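Tyrosine--tRNA ligase, mitochondrial (Coccidioides posadasii, PDB 5IJX) probably attaches L-tyrosine to mitochondrial tRNA(Tyr) using ATP, this chain holding the class I catalytic domain and the helical domain that follows, without the C-terminal part. Local coordinates at residues A[217-222]-A[246-251]; A[223-228]-A[234-239]; A[321-326]-A[346-351]. All blocks are in the same frame, centred on the assembly; numbering follows the deposited sequence.

Contact 1 of 3, residues A[217-222]-A[246-251]; sequences YPIMQG and ILFGMD. With TYR (tyrosine), chain B.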
loop_
_atom_site.group_PDB
_atom_site.type_symbol
_atom_site.label_atom_id
_atom_site.label_comp_id
_atom_site.label_asym_id
_atom_site.label_seq_id
_atom_site.Cartn_x
_atom_site.Cartn_y
_atom_site.Cartn_z
ATOM N N TYR A 217 -6.829 -6.458 0.715
ATOM C CA TYR A 217 -6.602 -7.566 1.641
ATOM C C TYR A 217 -5.856 -8.723 0.991
ATOM O O TYR A 217 -4.819 -9.149 1.535
ATOM C CB TYR A 217 -7.941 -8.027 2.222
ATOM C CG TYR A 217 -7.800 -9.095 3.281
ATOM C CD1 TYR A 217 -7.801 -8.766 4.629
ATOM C CD2 TYR A 217 -7.658 -10.432 2.932
ATOM C CE1 TYR A 217 -7.671 -9.740 5.600
ATOM C CE2 TYR A 217 -7.523 -11.410 3.893
ATOM C CZ TYR A 217 -7.531 -11.062 5.226
ATOM O OH TYR A 217 -7.398 -12.042 6.183
ATOM N N PRO A 218 -6.300 -9.273 -0.143
ATOM C CA PRO A 218 -5.553 -10.392 -0.740
ATOM C C PRO A 218 -4.129 -10.027 -1.102
ATOM O O PRO A 218 -3.276 -10.919 -1.182
ATOM C CB PRO A 218 -6.382 -10.752 -1.981
ATOM C CG PRO A 218 -7.135 -9.506 -2.310
ATOM C CD PRO A 218 -7.424 -8.844 -0.996
ATOM N N ILE A 219 -3.837 -8.746 -1.322
ATOM C CA ILE A 219 -2.453 -8.344 -1.537
ATOM C C ILE A 219 -1.653 -8.527 -0.257
ATOM O O ILE A 219 -0.550 -9.079 -0.270
ATOM C CB ILE A 219 -2.380 -6.893 -2.040
ATOM C CG1 ILE A 219 -3.182 -6.747 -3.332
ATOM C CG2 ILE A 219 -0.922 -6.498 -2.258
ATOM C CD1 ILE A 219 -3.191 -5.352 -3.900
HETATM N N MSE A 220 -2.189 -8.062 0.865
HETATM C CA MSE A 220 -1.485 -8.203 2.130
HETATM C C MSE A 220 -1.242 -9.671 2.432
HETATM O O MSE A 220 -0.148 -10.056 2.844
HETATM C CB MSE A 220 -2.268 -7.558 3.267
HETATM C CG MSE A 220 -2.420 -6.057 3.139
HETATM SE SE MSE A 220 -3.241 -5.293 4.726
HETATM C CE MSE A 220 -1.656 -5.118 5.844
ATOM N N GLN A 221 -2.266 -10.500 2.220
ATOM C CA GLN A 221 -2.103 -11.925 2.491
ATOM C C GLN A 221 -1.079 -12.551 1.549
ATOM O O GLN A 221 -0.242 -13.362 1.974
ATOM C CB GLN A 221 -3.453 -12.630 2.381
ATOM C CG GLN A 221 -3.369 -14.137 2.505
ATOM C CD GLN A 221 -4.704 -14.768 2.836
ATOM O OE1 GLN A 221 -5.661 -14.078 3.196
ATOM N NE2 GLN A 221 -4.780 -16.087 2.715
ATOM N N GLY A 222 -1.120 -12.179 0.269
ATOM C CA GLY A 222 -0.103 -12.641 -0.655
ATOM C C GLY A 222 1.292 -12.219 -0.241
ATOM O O GLY A 222 2.260 -12.944 -0.478
ATOM N N ILE A 246 -5.391 -18.209 -1.750
ATOM C CA ILE A 246 -4.159 -18.978 -1.883
ATOM C C ILE A 246 -3.657 -18.921 -3.318
ATOM O O ILE A 246 -2.484 -18.622 -3.574
ATOM C CB ILE A 246 -4.381 -20.426 -1.413
ATOM C CG1 ILE A 246 -4.584 -20.450 0.105
ATOM C CG2 ILE A 246 -3.206 -21.302 -1.808
ATOM C CD1 ILE A 246 -5.012 -21.790 0.656
ATOM N N LEU A 247 -4.535 -19.212 -4.280
ATOM C CA LEU A 247 -4.160 -19.073 -5.680
ATOM C C LEU A 247 -3.570 -17.692 -5.937
ATOM O O LEU A 247 -2.453 -17.564 -6.453
ATOM C CB LEU A 247 -5.377 -19.322 -6.572
ATOM C CG LEU A 247 -5.136 -19.343 -8.082
ATOM C CD1 LEU A 247 -4.062 -20.348 -8.455
ATOM C CD2 LEU A 247 -6.434 -19.665 -8.801
ATOM N N PHE A 248 -4.303 -16.643 -5.551
ATOM C CA PHE A 248 -3.800 -15.279 -5.693
ATOM C C PHE A 248 -2.398 -15.139 -5.117
ATOM O O PHE A 248 -1.542 -14.465 -5.702
ATOM C CB PHE A 248 -4.751 -14.292 -5.011
ATOM C CG PHE A 248 -4.326 -12.855 -5.135
ATOM C CD1 PHE A 248 -4.907 -12.029 -6.082
ATOM C CD2 PHE A 248 -3.349 -12.327 -4.302
ATOM C CE1 PHE A 248 -4.520 -10.704 -6.200
ATOM C CE2 PHE A 248 -2.957 -11.005 -4.416
ATOM C CZ PHE A 248 -3.543 -10.193 -5.366
ATOM N N GLY A 249 -2.148 -15.745 -3.956
ATOM C CA GLY A 249 -0.808 -15.705 -3.397
ATOM C C GLY A 249 0.216 -16.308 -4.337
ATOM O O GLY A 249 1.229 -15.681 -4.664
HETATM N N MSE A 250 -0.047 -17.524 -4.802
HETATM C CA MSE A 250 0.887 -18.220 -5.672
HETATM C C MSE A 250 1.181 -17.369 -6.891
HETATM O O MSE A 250 2.330 -17.002 -7.142
HETATM C CB MSE A 250 0.323 -19.573 -6.092
HETATM C CG MSE A 250 0.096 -20.516 -4.933
HETATM SE SE MSE A 250 -0.916 -22.081 -5.461
HETATM C CE MSE A 250 -0.058 -22.422 -7.184
ATOM N N ASP A 251 0.126 -17.040 -7.641
ATOM C CA ASP A 251 0.300 -16.203 -8.820
ATOM C C ASP A 251 1.071 -14.934 -8.492
ATOM O O ASP A 251 1.838 -14.439 -9.327
ATOM C CB ASP A 251 -1.056 -15.854 -9.426
ATOM C CG ASP A 251 -1.761 -17.067 -10.003
ATOM O OD1 ASP A 251 -1.084 -18.095 -10.231
ATOM O OD2 ASP A 251 -2.988 -16.994 -10.239
HETATM N N TYR B . -7.776 -15.211 5.519
HETATM C CA TYR B . -7.704 -15.994 6.746
HETATM C C TYR B . -9.069 -16.053 7.432
HETATM O O TYR B . -9.375 -16.985 8.180
HETATM C CB TYR B . -6.662 -15.398 7.699
HETATM C CG TYR B . -5.276 -15.237 7.101
HETATM C CD1 TYR B . -4.761 -16.173 6.213
HETATM C CD2 TYR B . -4.483 -14.144 7.427
HETATM C CE1 TYR B . -3.495 -16.024 5.668
HETATM C CE2 TYR B . -3.218 -13.986 6.888
HETATM C CZ TYR B . -2.728 -14.927 6.010
HETATM O OH TYR B . -1.469 -14.768 5.476
HETATM O OXT TYR B . -9.903 -15.163 7.254
#

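Contact 2 of 3, residues A[223-228]-A[234-239]; sequences WDFWYL and QVQVGG. With TYR (tyrosine), chain B.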
loop_
_atom_site.group_PDB
_atom_site.type_symbol
_atom_site.label_atom_id
_atom_site.label_comp_id
_atom_site.label_asym_id
_atom_site.label_seq_id
_atom_site.Cartn_x
_atom_site.Cartn_y
_atom_site.Cartn_z
ATOM N N TRP A 223 1.413 -11.049 0.387
ATOM C CA TRP A 223 2.714 -10.573 0.835
ATOM C C TRP A 223 3.172 -11.303 2.086
ATOM O O TRP A 223 4.376 -11.488 2.281
ATOM C CB TRP A 223 2.672 -9.066 1.092
ATOM C CG TRP A 223 4.034 -8.473 1.291
ATOM C CD1 TRP A 223 4.660 -8.229 2.481
ATOM C CD2 TRP A 223 4.949 -8.062 0.265
ATOM N NE1 TRP A 223 5.905 -7.685 2.258
ATOM C CE2 TRP A 223 6.106 -7.575 0.907
ATOM C CE3 TRP A 223 4.899 -8.058 -1.133
ATOM C CZ2 TRP A 223 7.202 -7.088 0.197
ATOM C CZ3 TRP A 223 5.988 -7.575 -1.833
ATOM C CH2 TRP A 223 7.123 -7.094 -1.168
ATOM N N ASP A 224 2.240 -11.710 2.950
ATOM C CA ASP A 224 2.591 -12.659 4.001
ATOM C C ASP A 224 3.171 -13.925 3.386
ATOM O O ASP A 224 4.230 -14.413 3.806
ATOM C CB ASP A 224 1.364 -12.993 4.854
ATOM C CG ASP A 224 0.882 -11.820 5.679
ATOM O OD1 ASP A 224 1.612 -10.813 5.782
ATOM O OD2 ASP A 224 -0.230 -11.919 6.239
ATOM N N PHE A 225 2.490 -14.460 2.367
ATOM C CA PHE A 225 2.984 -15.656 1.690
ATOM C C PHE A 225 4.377 -15.437 1.110
ATOM O O PHE A 225 5.228 -16.325 1.182
ATOM C CB PHE A 225 2.012 -16.070 0.586
ATOM C CG PHE A 225 2.180 -17.494 0.115
ATOM C CD1 PHE A 225 3.195 -18.303 0.606
ATOM C CD2 PHE A 225 1.316 -18.021 -0.832
ATOM C CE1 PHE A 225 3.339 -19.603 0.166
ATOM C CE2 PHE A 225 1.454 -19.323 -1.272
ATOM C CZ PHE A 225 2.468 -20.115 -0.772
ATOM N N TRP A 226 4.622 -14.273 0.510
ATOM C CA TRP A 226 5.933 -13.993 -0.068
ATOM C C TRP A 226 6.996 -13.884 1.018
ATOM O O TRP A 226 8.090 -14.454 0.895
ATOM C CB TRP A 226 5.844 -12.710 -0.896
ATOM C CG TRP A 226 7.144 -12.103 -1.318
ATOM C CD1 TRP A 226 7.611 -10.865 -0.987
ATOM C CD2 TRP A 226 8.133 -12.691 -2.169
ATOM N NE1 TRP A 226 8.833 -10.646 -1.575
ATOM C CE2 TRP A 226 9.177 -11.753 -2.305
ATOM C CE3 TRP A 226 8.241 -13.919 -2.825
ATOM C CZ2 TRP A 226 10.313 -12.007 -3.070
ATOM C CZ3 TRP A 226 9.370 -14.170 -3.582
ATOM C CH2 TRP A 226 10.391 -13.218 -3.700
ATOM N N TYR A 227 6.674 -13.176 2.099
ATOM C CA TYR A 227 7.591 -13.041 3.224
ATOM C C TYR A 227 8.014 -14.406 3.745
ATOM O O TYR A 227 9.207 -14.668 3.937
ATOM C CB TYR A 227 6.924 -12.217 4.326
ATOM C CG TYR A 227 7.755 -12.040 5.576
ATOM C CD1 TYR A 227 8.541 -10.910 5.758
ATOM C CD2 TYR A 227 7.744 -12.999 6.583
ATOM C CE1 TYR A 227 9.300 -10.743 6.904
ATOM C CE2 TYR A 227 8.502 -12.842 7.728
ATOM C CZ TYR A 227 9.275 -11.712 7.887
ATOM O OH TYR A 227 10.026 -11.559 9.031
ATOM N N LEU A 228 7.047 -15.297 3.980
ATOM C CA LEU A 228 7.382 -16.642 4.434
ATOM C C LEU A 228 8.035 -17.469 3.334
ATOM O O LEU A 228 8.786 -18.403 3.634
ATOM C CB LEU A 228 6.128 -17.345 4.947
ATOM C CG LEU A 228 5.463 -16.661 6.141
ATOM C CD1 LEU A 228 4.140 -17.331 6.474
ATOM C CD2 LEU A 228 6.393 -16.674 7.347
ATOM N N GLN A 234 6.901 -22.932 1.437
ATOM C CA GLN A 234 6.457 -23.000 0.051
ATOM C C GLN A 234 5.013 -23.442 -0.136
ATOM O O GLN A 234 4.503 -23.344 -1.259
ATOM C CB GLN A 234 7.363 -23.947 -0.751
ATOM C CG GLN A 234 8.719 -23.352 -1.096
ATOM C CD GLN A 234 9.579 -24.292 -1.921
ATOM O OE1 GLN A 234 10.713 -24.599 -1.552
ATOM N NE2 GLN A 234 9.044 -24.749 -3.048
ATOM N N VAL A 235 4.340 -23.919 0.906
ATOM C CA VAL A 235 2.965 -24.394 0.805
ATOM C C VAL A 235 2.108 -23.593 1.772
ATOM O O VAL A 235 2.442 -23.486 2.958
ATOM C CB VAL A 235 2.859 -25.899 1.114
ATOM C CG1 VAL A 235 1.447 -26.395 0.840
ATOM C CG2 VAL A 235 3.876 -26.685 0.304
ATOM N N GLN A 236 1.007 -23.034 1.275
ATOM C CA GLN A 236 0.024 -22.389 2.138
ATOM C C GLN A 236 -1.197 -23.288 2.267
ATOM O O GLN A 236 -1.729 -23.771 1.261
ATOM C CB GLN A 236 -0.395 -21.014 1.611
ATOM C CG GLN A 236 -1.268 -20.240 2.611
ATOM C CD GLN A 236 -1.735 -18.870 2.127
ATOM O OE1 GLN A 236 -2.602 -18.256 2.747
ATOM N NE2 GLN A 236 -1.162 -18.384 1.031
ATOM N N VAL A 237 -1.634 -23.507 3.503
ATOM C CA VAL A 237 -2.773 -24.363 3.805
ATOM C C VAL A 237 -3.902 -23.492 4.330
ATOM O O VAL A 237 -3.668 -22.561 5.111
ATOM C CB VAL A 237 -2.404 -25.451 4.831
ATOM C CG1 VAL A 237 -3.574 -26.404 5.031
ATOM C CG2 VAL A 237 -1.153 -26.200 4.391
ATOM N N GLY A 238 -5.126 -23.798 3.911
ATOM C CA GLY A 238 -6.268 -23.056 4.407
ATOM C C GLY A 238 -7.550 -23.842 4.236
ATOM O O GLY A 238 -7.565 -24.946 3.688
ATOM N N GLY A 239 -8.634 -23.257 4.734
ATOM C CA GLY A 239 -9.950 -23.798 4.479
ATOM C C GLY A 239 -10.331 -23.657 3.018
ATOM O O GLY A 239 -9.711 -22.926 2.244
HETATM N N TYR B . -7.776 -15.211 5.519
HETATM C CA TYR B . -7.704 -15.994 6.746
HETATM C C TYR B . -9.069 -16.053 7.432
HETATM O O TYR B . -9.375 -16.985 8.180
HETATM C CB TYR B . -6.662 -15.398 7.699
HETATM C CG TYR B . -5.276 -15.237 7.101
HETATM C CD1 TYR B . -4.761 -16.173 6.213
HETATM C CD2 TYR B . -4.483 -14.144 7.427
HETATM C CE1 TYR B . -3.495 -16.024 5.668
HETATM C CE2 TYR B . -3.218 -13.986 6.888
HETATM C CZ TYR B . -2.728 -14.927 6.010
HETATM O OH TYR B . -1.469 -14.768 5.476
HETATM O OXT TYR B . -9.903 -15.163 7.254
#

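Contact 3 of 3, residues A[321-326]-A[346-351]; sequences VADSDV and EEHAKD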
loop_
_atom_site.group_PDB
_atom_site.type_symbol
_atom_site.label_atom_id
_atom_site.label_comp_id
_atom_site.label_asym_id
_atom_site.label_seq_id
_atom_site.Cartn_x
_atom_site.Cartn_y
_atom_site.Cartn_z
ATOM N N VAL A 321 -21.591 -37.447 17.233
ATOM C CA VAL A 321 -21.334 -37.383 15.798
ATOM C C VAL A 321 -22.048 -38.534 15.107
ATOM O O VAL A 321 -22.124 -39.650 15.634
ATOM C CB VAL A 321 -19.822 -37.412 15.519
ATOM C CG1 VAL A 321 -19.550 -37.577 14.030
ATOM C CG2 VAL A 321 -19.172 -36.138 16.035
ATOM N N ALA A 322 -22.567 -38.263 13.912
ATOM C CA ALA A 322 -23.301 -39.271 13.161
ATOM C C ALA A 322 -22.459 -40.525 12.976
ATOM O O ALA A 322 -21.249 -40.453 12.749
ATOM C CB ALA A 322 -23.712 -38.714 11.797
ATOM N N ASP A 323 -23.110 -41.686 13.088
ATOM C CA ASP A 323 -22.448 -42.937 12.739
ATOM C C ASP A 323 -21.938 -42.907 11.303
ATOM O O ASP A 323 -20.894 -43.495 11.002
ATOM C CB ASP A 323 -23.408 -44.112 12.933
ATOM C CG ASP A 323 -23.679 -44.411 14.395
ATOM O OD1 ASP A 323 -22.718 -44.414 15.192
ATOM O OD2 ASP A 323 -24.854 -44.644 14.748
ATOM N N SER A 324 -22.658 -42.222 10.411
ATOM C CA SER A 324 -22.253 -42.153 9.012
ATOM C C SER A 324 -20.946 -41.393 8.835
ATOM O O SER A 324 -20.221 -41.630 7.862
ATOM C CB SER A 324 -23.359 -41.491 8.190
ATOM O OG SER A 324 -22.918 -41.199 6.875
ATOM N N ASP A 325 -20.627 -40.484 9.756
ATOM C CA ASP A 325 -19.511 -39.566 9.584
ATOM C C ASP A 325 -18.293 -39.899 10.433
ATOM O O ASP A 325 -17.235 -39.295 10.223
ATOM C CB ASP A 325 -19.959 -38.133 9.909
ATOM C CG ASP A 325 -21.056 -37.643 8.987
ATOM O OD1 ASP A 325 -21.046 -38.019 7.797
ATOM O OD2 ASP A 325 -21.928 -36.883 9.456
ATOM N N VAL A 326 -18.400 -40.837 11.375
ATOM C CA VAL A 326 -17.332 -41.025 12.347
ATOM C C VAL A 326 -16.038 -41.496 11.695
ATOM O O VAL A 326 -14.960 -41.307 12.265
ATOM C CB VAL A 326 -17.789 -42.003 13.450
ATOM C CG1 VAL A 326 -17.821 -43.431 12.935
ATOM C CG2 VAL A 326 -16.892 -41.879 14.667
ATOM N N GLU A 346 -14.943 -51.854 12.553
ATOM C CA GLU A 346 -15.629 -53.139 12.618
ATOM C C GLU A 346 -16.039 -53.454 14.052
ATOM O O GLU A 346 -17.196 -53.809 14.320
ATOM C CB GLU A 346 -14.730 -54.237 12.051
ATOM C CG GLU A 346 -14.381 -54.044 10.584
ATOM C CD GLU A 346 -12.991 -54.543 10.241
ATOM O OE1 GLU A 346 -12.232 -54.897 11.168
ATOM O OE2 GLU A 346 -12.652 -54.582 9.040
ATOM N N GLU A 347 -15.100 -53.312 14.994
ATOM C CA GLU A 347 -15.435 -53.456 16.405
ATOM C C GLU A 347 -16.573 -52.525 16.801
ATOM O O GLU A 347 -17.346 -52.842 17.713
ATOM C CB GLU A 347 -14.199 -53.187 17.265
ATOM C CG GLU A 347 -14.425 -53.368 18.755
ATOM N N HIS A 348 -16.691 -51.376 16.132
ATOM C CA HIS A 348 -17.843 -50.505 16.338
ATOM C C HIS A 348 -19.077 -51.052 15.633
ATOM O O HIS A 348 -20.188 -50.983 16.174
ATOM C CB HIS A 348 -17.525 -49.093 15.844
ATOM C CG HIS A 348 -18.703 -48.169 15.852
ATOM N ND1 HIS A 348 -19.122 -47.505 16.984
ATOM C CD2 HIS A 348 -19.553 -47.802 14.865
ATOM C CE1 HIS A 348 -20.178 -46.765 16.694
ATOM N NE2 HIS A 348 -20.460 -46.929 15.414
ATOM N N ALA A 349 -18.901 -51.610 14.432
ATOM C CA ALA A 349 -20.026 -52.170 13.695
ATOM C C ALA A 349 -20.688 -53.301 14.466
ATOM O O ALA A 349 -21.871 -53.589 14.248
ATOM C CB ALA A 349 -19.562 -52.663 12.324
ATOM N N LYS A 350 -19.947 -53.958 15.358
ATOM C CA LYS A 350 -20.536 -54.977 16.220
ATOM C C LYS A 350 -21.783 -54.442 16.912
ATOM O O LYS A 350 -22.890 -54.937 16.677
ATOM C CB LYS A 350 -19.521 -55.455 17.258
ATOM C CG LYS A 350 -18.434 -56.351 16.689
ATOM N N ASP A 351 -21.617 -53.430 17.762
ATOM C CA ASP A 351 -22.722 -52.829 18.507
ATOM C C ASP A 351 -22.637 -51.314 18.372
ATOM O O ASP A 351 -22.086 -50.631 19.246
ATOM C CB ASP A 351 -22.693 -53.251 19.976
ATOM C CG ASP A 351 -23.822 -52.639 20.780
ATOM O OD1 ASP A 351 -24.902 -52.395 20.201
ATOM O OD2 ASP A 351 -23.632 -52.403 21.992
#

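Contact 1 of 3, residues A[217-222]-A[246-251]
P218, I219 and G222 of helix 217-229 meet F248 and G249 of helix 243-259, while Y217 and Q221 turn to the bound tyrosine. The short segments cross at -62° with their axes 8.8 Å apart. Y217 begins the series: its OH accepts a hydrogen bond from the ligand N at 3.3 Å, the ammonium sitting near the plane of the phenol at its edge, and the same OH is also hydrogen-bonded to D73 OD2. P218 lies over one face of the F248 ring. Its CB is 4.2 Å from the ring centroid and 11° off the normal, a CH-pi contact. F248 reaches it because CG stands anti to the backbone N (chi1 -179°), which swings the ring toward the neighbouring helix. I219 comes next, with CG1 4.0 Å from F248 CZ, and M194 of helix 191-195 touches the side chains of P218, I219 and F248. Q221 lays its amide over one face of the ligand ring, off-centre and moderately tilted, with CD 3.3 Å from ligand CE1. OE1 takes a weak hydrogen bond from the ligand N, and NE2 bonds to Q236 OE1 and Q242 OE1, partners that fix the amide's flip. G222, with no side chain facing helix 243-259, lets its CA come to 4.2 Å from G249 CA. Helix 217-229, packed on helix 243-259 while Y217 and Q221 take the ligand N, is part of the tyrosine pocket of the class I Rossmann-fold domain.

Contact 2 of 3, residues A[223-228]-A[234-239]
Q234 opens the strand side of the contact with its carbonyl O, which lies 3.8 Å from F225 CZ, at the edge of the phenyl ring and in its plane. Its own side chain points away from the helix, where OE1 is held by K64 and NE2 by the carbonyl of N277. V235 likewise directs its side chain away, onto F68, and its backbone merely passes near F225 CZ. Q236 turns back toward the helix and carries most of the rest. Its CB sits over one face of the F225 ring, 4.0 Å from the centroid and 20° off the normal, a CH-pi contact displaced toward the rim. The chain then runs extended from a CG anti to the backbone N (chi1 -172°), carrying the amide on over the same face, with NE2 above the ring's rim at CD2 and the amide plane 81° from the phenyl. Q236 OE1, which accepts from Q221 NE2, ends 3.8 Å from CE1 of the bound tyrosine. On the helix, D224 OD2 accepts the ligand OH at 3.2 Å; N169 also bonds OD2, while W172 and W173 hold OD1. The strand lies between parallel neighbours 67-72 and 279-283, bonded to both by its backbone, and the short helix segment runs roughly antiparallel to it, axes 9.3 Å apart. F225 is further covered by I253 of helix 243-259 and by P278.

Contact 3 of 3, residues A[321-326]-A[346-351]
D323 and H348 are the pair that joins the loop before helix 326-333 to the C-terminal end of helix 338-350. This is the helical part that follows the Rossmann domain, probably the anticodon-binding domain as in other tyrosyl-tRNA synthetases, and it lies far from the tyrosine site. The polar link is a single weak hydrogen bond from H348 NE2 to D323 OD1, 3.4 Å long with an N-H...O angle of 138°, so both its length and its bend argue against a strong interaction. The acceptor comes in at the edge of the imidazole, in the ring plane, yet the carboxylate is turned 51° from that plane. Torsions explain how residues whose CA atoms are 9.6 Å apart can meet: H348 holds CG anti to its backbone N (chi1 173°), which extends the ring away from the helix toward the loop.

The second polar element lies outside the two segments. Q358 NE2, on helix 356-370, bonds to V321 O and more weakly to D323 OD1, giving that carboxylate oxygen two weak donors.

Apolar contact is slight. V326 packs on A357 and Q358, and H348 rests on V356 and Q358. Helix 356-370 is therefore a shared surface for both segments, which bury just 84 Å² against each other.

Backbone bonds shape each segment separately. D325 N reaches A322 O at 3.1 Å, closing a turn with D323 and S324 at its centre, and K350 N reaches E346 O at 2.9 Å in the last helical turn.

Chemically, the arrangement amounts to a weak, partly exposed hydrogen bond. A carboxylate this near would be expected to stabilise a protonated imidazole somewhat, but the poor bond geometry suggests that any such effect is modest.

In the fold
From the N terminus, helix 217-229 supplies the first segments of contacts 1 and 2 in succession. Contact 2 closes first, through a short helix-to-strand connection into strand 233-239; contact 1 closes later on helix 243-259, so its longer loop encloses the shorter one. The two have centres 8 Å apart, touch through Q221 and Q236 and through I246 packing on the strand, and together bind helix 217-229 to the sheet and to the following helix around the tyrosine. Contact 3 follows in series, its centre about 41 Å from that of contact 1 and 37 Å from that of contact 2, and joins the loop before helix 326-333 to the end of helix 338-350, in the helical part that follows the sheet.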